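Local atomic coordinates of putative methylthioribose-1-phosphate isomerase (Pyrococcus horikoshii OT3, PDB entry 6A34), a protein that probably catalyses the interconversion of methylthioribose-1-phosphate and methylthioribulose-1-phosphate in the methionine salvage pathway. Residues 141-146 and 172-177; 274-279 and 330-335. All coordinates share one frame; numbering follows the deposited sequence.

Contact 1. Residues 141-146 and 172-177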
loop_
_atom_site.group_PDB
_atom_site.type_symbol
_atom_site.label_atom_id
_atom_site.label_comp_id
_atom_site.label_asym_id
_atom_site.label_seq_id
_atom_site.Cartn_x
_atom_site.Cartn_y
_atom_site.Cartn_z
ATOM N N ASP A 141 -33.934 8.066 -1.403
ATOM C CA ASP A 141 -34.529 6.779 -1.778
ATOM C C ASP A 141 -34.053 6.320 -3.164
ATOM O O ASP A 141 -33.979 5.132 -3.409
ATOM C CB ASP A 141 -36.064 6.816 -1.776
ATOM C CG ASP A 141 -36.687 7.073 -0.411
ATOM O OD1 ASP A 141 -36.019 6.778 0.607
ATOM O OD2 ASP A 141 -37.808 7.647 -0.377
ATOM N N GLU A 142 -33.820 7.259 -4.077
ATOM C CA GLU A 142 -33.334 6.963 -5.423
ATOM C C GLU A 142 -31.939 6.324 -5.341
ATOM O O GLU A 142 -31.613 5.453 -6.132
ATOM C CB GLU A 142 -33.255 8.230 -6.287
ATOM C CG GLU A 142 -34.571 8.550 -6.989
ATOM C CD GLU A 142 -34.771 10.008 -7.384
ATOM O OE1 GLU A 142 -33.764 10.735 -7.527
ATOM O OE2 GLU A 142 -35.944 10.422 -7.531
ATOM N N ASP A 143 -31.104 6.816 -4.422
ATOM C CA ASP A 143 -29.782 6.275 -4.283
ATOM C C ASP A 143 -29.910 4.831 -3.815
ATOM O O ASP A 143 -29.317 3.917 -4.403
ATOM C CB ASP A 143 -28.899 7.053 -3.320
ATOM C CG ASP A 143 -27.480 6.523 -3.363
ATOM O OD1 ASP A 143 -26.848 6.654 -4.433
ATOM O OD2 ASP A 143 -27.053 5.933 -2.357
ATOM N N VAL A 144 -30.787 4.624 -2.836
ATOM C CA VAL A 144 -30.935 3.321 -2.240
ATOM C C VAL A 144 -31.488 2.358 -3.285
ATOM O O VAL A 144 -31.050 1.202 -3.318
ATOM C CB VAL A 144 -31.766 3.328 -0.943
ATOM C CG1 VAL A 144 -31.942 1.921 -0.371
ATOM C CG2 VAL A 144 -31.132 4.212 0.114
ATOM N N GLU A 145 -32.384 2.825 -4.160
ATOM C CA GLU A 145 -32.986 1.866 -5.086
ATOM C C GLU A 145 -32.049 1.615 -6.275
ATOM O O GLU A 145 -32.030 0.526 -6.813
ATOM C CB GLU A 145 -34.452 2.174 -5.401
ATOM C CG GLU A 145 -34.784 3.554 -5.901
ATOM C CD GLU A 145 -36.246 3.955 -5.690
ATOM O OE1 GLU A 145 -36.693 4.900 -6.358
ATOM O OE2 GLU A 145 -36.923 3.352 -4.832
ATOM N N ALA A 146 -31.200 2.578 -6.609
ATOM C CA ALA A 146 -30.160 2.370 -7.614
ATOM C C ALA A 146 -29.214 1.282 -7.102
ATOM O O ALA A 146 -28.836 0.388 -7.829
ATOM C CB ALA A 146 -29.432 3.658 -7.892
ATOM N N LEU A 172 -21.446 2.870 3.672
ATOM C CA LEU A 172 -20.965 4.162 4.176
ATOM C C LEU A 172 -20.702 5.175 3.047
ATOM O O LEU A 172 -20.679 6.368 3.309
ATOM C CB LEU A 172 -19.691 3.920 4.980
ATOM C CG LEU A 172 -19.854 3.022 6.199
ATOM C CD1 LEU A 172 -18.491 2.704 6.786
ATOM C CD2 LEU A 172 -20.751 3.676 7.239
ATOM N N ALA A 173 -20.462 4.712 1.811
ATOM C CA ALA A 173 -20.155 5.625 0.669
ATOM C C ALA A 173 -21.436 6.065 -0.068
ATOM O O ALA A 173 -21.382 6.784 -1.071
ATOM C CB ALA A 173 -19.214 4.933 -0.300
ATOM N N THR A 174 -22.584 5.580 0.402
ATOM C CA THR A 174 -23.868 5.843 -0.188
ATOM C C THR A 174 -24.885 6.113 0.930
ATOM O O THR A 174 -24.542 6.125 2.120
ATOM C CB THR A 174 -24.285 4.635 -1.031
ATOM O OG1 THR A 174 -24.507 3.524 -0.159
ATOM C CG2 THR A 174 -23.226 4.268 -2.046
ATOM N N VAL A 175 -26.146 6.275 0.526
ATOM C CA VAL A 175 -27.240 6.427 1.450
ATOM C C VAL A 175 -27.462 5.081 2.122
ATOM O O VAL A 175 -27.628 5.044 3.333
ATOM C CB VAL A 175 -28.504 6.952 0.761
ATOM C CG1 VAL A 175 -29.677 7.033 1.723
ATOM C CG2 VAL A 175 -28.235 8.280 0.100
ATOM N N HIS A 176 -27.420 3.994 1.344
ATOM C CA HIS A 176 -27.544 2.643 1.933
ATOM C C HIS A 176 -27.002 1.579 0.957
ATOM O O HIS A 176 -27.153 1.717 -0.230
ATOM C CB HIS A 176 -29.017 2.406 2.380
ATOM C CG HIS A 176 -29.179 1.607 3.637
ATOM N ND1 HIS A 176 -30.324 0.853 3.884
ATOM C CD2 HIS A 176 -28.334 1.404 4.696
ATOM C CE1 HIS A 176 -30.177 0.221 5.049
ATOM N NE2 HIS A 176 -28.953 0.551 5.577
ATOM N N LEU A 177 -26.338 0.551 1.505
ATOM C CA LEU A 177 -26.007 -0.733 0.849
ATOM C C LEU A 177 -24.657 -0.686 0.114
ATOM O O LEU A 177 -23.857 -1.668 0.178
ATOM C CB LEU A 177 -27.125 -1.141 -0.120
ATOM C CG LEU A 177 -28.517 -1.279 0.488
ATOM C CD1 LEU A 177 -29.508 -1.718 -0.576
ATOM C CD2 LEU A 177 -28.512 -2.257 1.645
#
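The carboxylate of Asp143 meets the backbone of Val175 through OD2: Val175 N lies 3.0 Å from Asp143 OD2, on the anti side of the group and 32° out of its plane, with a nearly straight N-H...O angle of 165°. The same oxygen takes a weak hydrogen bond from Asn147 ND2, one turn further along the helix, a second but weak hold on the carboxylate. Thr174 also closes on it, with CB 3.3 Å from Asp143 OD2. The second flat group, the His176 ring, has Leu177 CD2 over one face, offset toward the rim. The ring itself is turned from the helix, and its NE2 is hydrogen-bonded to Leu13 O. What His176 offers the helix is its CB, 3.6 Å from Val144 CG2. The helix is the long 125-157, which runs into strand 161-165 of the Rossmann-like sheet of this eIF-2B-type family; residues 172-177 belong to the loop between that strand and helix 180-189, downstream of Cys167, a predicted transition-state stabiliser. The side chain of Thr174 is about 10 Å from that of Asp247, the predicted proton donor. Val144 has CG1 anti to the backbone N (chi1 178°), which leaves CG2 to bear on Val175 CG1 at 3.6 Å, the two side chains crossing at about a right angle. On the Asp143 side, Val175 CG2 lies 3.7 Å from Asp143 CB, while Leu177 CD1 approaches Val144 CG1 more distantly, at 4.4 Å. Pro7 of helix 7-10 packs on Val144 and His176, and Ala64 of helix 59-76 on Val175.

Contact 2. Residues 274-279 and 330-335; sequences PFFAVA and YLTGII
Ile335 N gives a hydrogen bond of 2.8 Å to Ala277 O, in the plane of that carbonyl, and Ala279 N returns one to Ile335 O, nearly along the C=O axis. At the other end Thr332 uses both its backbone and its side chain on Phe275: its N bonds to Phe275 O at 2.9 Å, and its OG1 receives Phe275 N at 3.1 Å with an N-H...O angle of 170°. Thr332 OG1 is anti to the carbonyl carbon (chi1 -54°), which holds it in front of that N-H. Between these pairs the bond from Ala277 N to Gly333 O is weak, at 3.5 Å. Strands 275-278 and 333-336 are parallel neighbours in the Rossmann-like sheet, and strand 275-278 is bonded along its other edge to strand 241-244; the chain between those two passes through strands 248-250 and 255-258 before helix 261-270. Phe276, Val278 and Ile335 share one face, under Val157, Met150 and Tyr153 of helix 125-157. There the Phe276 ring has Thr332 CB over one face, its CD2 is 3.5 Å from Gly333 O, and Ile335 CD1 packs on its CB at 3.8 Å. Gly333 leaves room for the ring, since a beta carbon there would crowd Phe276 CE2. An alanine in place of Phe276 would probably open a gap between Thr332, Gly333 and Val157 and leave the end of Ile335 less confined. Leu331 CD2 lies 3.8 Å from Ala277 CB and also meets the Phe275 ring obliquely at CD2; Phe255 adjoins all three residues.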
loop_
_atom_site.group_PDB
_atom_site.type_symbol
_atom_site.label_atom_id
_atom_site.label_comp_id
_atom_site.label_asym_id
_atom_site.label_seq_id
_atom_site.Cartn_x
_atom_site.Cartn_y
_atom_site.Cartn_z
ATOM N N PRO A 274 -11.746 -12.050 -14.108
ATOM C CA PRO A 274 -12.772 -11.074 -14.440
ATOM C C PRO A 274 -12.687 -9.852 -13.514
ATOM O O PRO A 274 -12.486 -9.977 -12.330
ATOM C CB PRO A 274 -14.091 -11.843 -14.275
ATOM C CG PRO A 274 -13.741 -13.278 -14.402
ATOM C CD PRO A 274 -12.291 -13.400 -13.951
ATOM N N PHE A 275 -12.855 -8.675 -14.109
ATOM C CA PHE A 275 -12.644 -7.408 -13.482
ATOM C C PHE A 275 -13.801 -6.475 -13.850
ATOM O O PHE A 275 -13.963 -6.098 -15.028
ATOM C CB PHE A 275 -11.307 -6.853 -13.979
ATOM C CG PHE A 275 -10.948 -5.500 -13.444
ATOM C CD1 PHE A 275 -10.282 -5.368 -12.246
ATOM C CD2 PHE A 275 -11.309 -4.358 -14.115
ATOM C CE1 PHE A 275 -9.952 -4.116 -11.756
ATOM C CE2 PHE A 275 -10.973 -3.109 -13.627
ATOM C CZ PHE A 275 -10.312 -2.985 -12.442
ATOM N N PHE A 276 -14.590 -6.096 -12.849
ATOM C CA PHE A 276 -15.787 -5.268 -13.047
ATOM C C PHE A 276 -15.713 -3.959 -12.270
ATOM O O PHE A 276 -15.239 -3.923 -11.136
ATOM C CB PHE A 276 -17.031 -6.000 -12.570
ATOM C CG PHE A 276 -17.405 -7.214 -13.375
ATOM C CD1 PHE A 276 -16.860 -8.455 -13.086
ATOM C CD2 PHE A 276 -18.341 -7.118 -14.383
ATOM C CE1 PHE A 276 -17.233 -9.575 -13.812
ATOM C CE2 PHE A 276 -18.712 -8.235 -15.109
ATOM C CZ PHE A 276 -18.168 -9.466 -14.814
ATOM N N ALA A 277 -16.243 -2.911 -12.890
ATOM C CA ALA A 277 -16.614 -1.672 -12.251
ATOM C C ALA A 277 -18.129 -1.700 -12.030
ATOM O O ALA A 277 -18.861 -2.262 -12.849
ATOM C CB ALA A 277 -16.232 -0.500 -13.136
ATOM N N VAL A 278 -18.583 -1.097 -10.934
ATOM C CA VAL A 278 -19.980 -0.965 -10.619
ATOM C C VAL A 278 -20.208 0.496 -10.236
ATOM O O VAL A 278 -19.456 1.041 -9.397
ATOM C CB VAL A 278 -20.425 -1.940 -9.507
ATOM C CG1 VAL A 278 -19.520 -1.909 -8.283
ATOM C CG2 VAL A 278 -21.872 -1.699 -9.084
ATOM N N ALA A 279 -21.197 1.130 -10.885
ATOM C CA ALA A 279 -21.617 2.506 -10.604
ATOM C C ALA A 279 -22.994 2.783 -11.195
ATOM O O ALA A 279 -23.382 2.128 -12.161
ATOM C CB ALA A 279 -20.632 3.462 -11.169
ATOM N N TYR A 330 -9.361 -3.262 -20.005
ATOM C CA TYR A 330 -9.192 -4.080 -18.823
ATOM C C TYR A 330 -10.542 -4.506 -18.219
ATOM O O TYR A 330 -10.561 -5.392 -17.354
ATOM C CB TYR A 330 -8.341 -3.306 -17.800
ATOM C CG TYR A 330 -6.924 -3.043 -18.251
ATOM C CD1 TYR A 330 -6.009 -4.071 -18.266
ATOM C CD2 TYR A 330 -6.478 -1.801 -18.642
ATOM C CE1 TYR A 330 -4.717 -3.906 -18.719
ATOM C CE2 TYR A 330 -5.162 -1.595 -19.052
ATOM C CZ TYR A 330 -4.276 -2.658 -19.096
ATOM O OH TYR A 330 -2.975 -2.548 -19.523
ATOM N N LEU A 331 -11.664 -3.896 -18.643
ATOM C CA LEU A 331 -12.986 -4.201 -18.032
ATOM C C LEU A 331 -13.619 -5.422 -18.703
ATOM O O LEU A 331 -13.727 -5.489 -19.905
ATOM C CB LEU A 331 -13.935 -3.013 -18.149
ATOM C CG LEU A 331 -13.692 -1.859 -17.191
ATOM C CD1 LEU A 331 -14.436 -0.607 -17.645
ATOM C CD2 LEU A 331 -14.129 -2.232 -15.788
ATOM N N THR A 332 -14.110 -6.349 -17.879
ATOM C CA THR A 332 -14.945 -7.435 -18.344
ATOM C C THR A 332 -16.364 -6.895 -18.585
ATOM O O THR A 332 -17.015 -7.283 -19.501
ATOM C CB THR A 332 -14.919 -8.595 -17.347
ATOM O OG1 THR A 332 -13.564 -8.973 -17.106
ATOM C CG2 THR A 332 -15.714 -9.780 -17.845
ATOM N N GLY A 333 -16.849 -6.044 -17.689
ATOM C CA GLY A 333 -18.139 -5.397 -17.821
ATOM C C GLY A 333 -18.304 -4.250 -16.844
ATOM O O GLY A 333 -17.493 -4.077 -15.920
ATOM N N ILE A 334 -19.346 -3.451 -17.065
ATOM C CA ILE A 334 -19.675 -2.360 -16.177
ATOM C C ILE A 334 -21.082 -2.614 -15.616
ATOM O O ILE A 334 -22.065 -2.604 -16.356
ATOM C CB ILE A 334 -19.605 -0.991 -16.879
ATOM C CG1 ILE A 334 -18.213 -0.688 -17.422
ATOM C CG2 ILE A 334 -20.094 0.083 -15.932
ATOM C CD1 ILE A 334 -18.103 0.630 -18.168
ATOM N N ILE A 335 -21.154 -2.803 -14.301
ATOM C CA ILE A 335 -22.389 -3.084 -13.629
ATOM C C ILE A 335 -23.024 -1.743 -13.267
ATOM O O ILE A 335 -22.412 -0.954 -12.557
ATOM C CB ILE A 335 -22.166 -3.975 -12.397
ATOM C CG1 ILE A 335 -21.389 -5.242 -12.738
ATOM C CG2 ILE A 335 -23.501 -4.310 -11.754
ATOM C CD1 ILE A 335 -20.679 -5.858 -11.568
#

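How the contacts relate
Both contacts are buried, and neither is a surface patch; contact 1 lies nearer the centre of the chain, while contact 2 reaches the subunit interface through Tyr330, which packs on Glu270 of the second subunit. Their centres are 20 Å apart and they do not touch, but helix 125-157 serves both: it supplies one side of contact 1 directly, and its later turns cover one sheet face of contact 2. Contact 1 joins a helix to a loop near the predicted active site through a single carboxylate-to-backbone bond and aliphatic groups. Contact 2 joins two strands, so backbone bonds repeat along it, and it adds two phenylalanine rings to its aliphatic packing.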